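PDB 5NV8: EF-P arginine 32 rhamnosyl-transferase from Pseudomonas putida KT2440, which belongs to the EarP family of rhamnosyltransferases named for elongation factor P, and holds 2'-deoxy-thymidine-beta-L-rhamnose in a pocket of its fold. Local coordinates for residues R273-W276 with F280-V283. Numbering follows the deposited sequence.
Sequences RLLW and FNAV
Asn281, a polar residue on a buried strand, reaches the last turn of helix 268-277 at Leu275 and illustrates how an amide can tie a helix to the sheet it covers. From its CA, CB points at the helix and packs against Leu275 CD2 at 3.7 Å. With CG anti to the carbonyl carbon (chi1 -64°), the amide carries on in the direction CB sets, and CG comes to lie 3.6 Å from both Leu275 CD2 and Leu275 O. There the two arms of the amide part. ND2 donates to Leu275 O over 3.0 Å, a moderately bent bond with an angle of 144° at the hydrogen; Leu275 O lies 23° out of the plane of the Asn281 amide, so the bond is not flat. OD1 instead lies against carbon, 3.4 Å from Leu275 CA and equally near Leu275 CD2, and is hydrogen-bonded to Ser202 of the adjacent strand 199-203. With both ends engaged, the rotation of this buried amide is probably fixed, and Leu275 O gains a partner near the end of its helix. The CD2 branch of Leu275 rests over one face of the amide and also meets Val283 CG1 at 4.1 Å, extending the contact two residues along the strand. Val283 also touches Ser288 and Ala292 of helix 287-295, and Leu275 touches Arg291 of the same helix. Leu274, the neighbour of Leu275, has its side chain about 6 Å from the bound 2'-deoxy-thymidine-beta-L-rhamnose. A short link returns the chain from helix 268-277 into strand 280-284, which lies between parallel strands 199-203 and 299-302: the helix-on-sheet packing of a Rossmann-like domain of the GT-B fold, close to its ligand pocket.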
# COMPACT_ATOMS: atom_id res chain seq x y z
N ARG A 273 6.48 8.28 -1.81
CA ARG A 273 7.86 8.60 -1.46
C ARG A 273 8.25 7.93 -0.15
O ARG A 273 9.39 7.49 0.02
CB ARG A 273 8.04 10.12 -1.36
CG ARG A 273 7.41 10.91 -2.50
CD ARG A 273 8.25 12.12 -2.90
NE ARG A 273 7.89 13.32 -2.14
CZ ARG A 273 8.66 14.40 -2.04
NH1 ARG A 273 9.84 14.44 -2.65
NH2 ARG A 273 8.26 15.44 -1.33
N LEU A 274 7.31 7.83 0.79
CA LEU A 274 7.56 7.10 2.03
C LEU A 274 7.87 5.64 1.74
O LEU A 274 8.88 5.10 2.22
CB LEU A 274 6.36 7.22 2.97
CG LEU A 274 6.57 6.74 4.41
CD1 LEU A 274 7.78 7.41 5.03
CD2 LEU A 274 5.33 6.99 5.25
N LEU A 275 7.01 4.97 0.96
CA LEU A 275 7.23 3.57 0.65
C LEU A 275 8.56 3.36 -0.06
O LEU A 275 9.30 2.42 0.26
CB LEU A 275 6.08 3.04 -0.22
CG LEU A 275 4.68 3.02 0.40
CD1 LEU A 275 3.65 2.57 -0.63
CD2 LEU A 275 4.63 2.12 1.63
N TRP A 276 8.89 4.22 -1.02
CA TRP A 276 10.15 4.11 -1.75
C TRP A 276 11.37 4.33 -0.85
O TRP A 276 12.47 3.89 -1.21
CB TRP A 276 10.19 5.10 -2.91
CG TRP A 276 9.02 5.00 -3.85
CD1 TRP A 276 8.16 3.95 -3.98
CD2 TRP A 276 8.58 6.00 -4.79
NE1 TRP A 276 7.22 4.22 -4.95
CE2 TRP A 276 7.45 5.47 -5.45
CE3 TRP A 276 9.03 7.28 -5.13
CZ2 TRP A 276 6.78 6.18 -6.44
CZ3 TRP A 276 8.36 7.98 -6.11
CH2 TRP A 276 7.24 7.43 -6.76
N PHE A 280 11.45 -1.72 4.47
CA PHE A 280 10.36 -2.66 4.71
C PHE A 280 9.09 -1.86 4.94
O PHE A 280 9.07 -0.93 5.76
CB PHE A 280 10.65 -3.55 5.92
CG PHE A 280 9.66 -4.66 6.10
CD1 PHE A 280 9.67 -5.77 5.27
CD2 PHE A 280 8.71 -4.60 7.12
CE1 PHE A 280 8.75 -6.80 5.44
CE2 PHE A 280 7.80 -5.62 7.30
CZ PHE A 280 7.82 -6.72 6.46
N ASN A 281 8.02 -2.20 4.22
CA ASN A 281 6.78 -1.44 4.25
C ASN A 281 5.63 -2.35 4.67
O ASN A 281 5.29 -3.30 3.95
CB ASN A 281 6.49 -0.81 2.89
CG ASN A 281 7.53 0.23 2.50
OD1 ASN A 281 7.61 1.31 3.10
ND2 ASN A 281 8.32 -0.09 1.48
N ALA A 282 5.02 -2.05 5.81
CA ALA A 282 3.86 -2.78 6.30
C ALA A 282 2.61 -1.99 5.92
O ALA A 282 2.36 -0.91 6.48
CB ALA A 282 3.94 -3.00 7.80
N VAL A 283 1.83 -2.51 4.98
CA VAL A 283 0.63 -1.83 4.50
C VAL A 283 -0.61 -2.63 4.85
O VAL A 283 -0.53 -3.64 5.56
CB VAL A 283 0.70 -1.58 2.98
CG1 VAL A 283 1.57 -0.36 2.68
CG2 VAL A 283 1.23 -2.81 2.26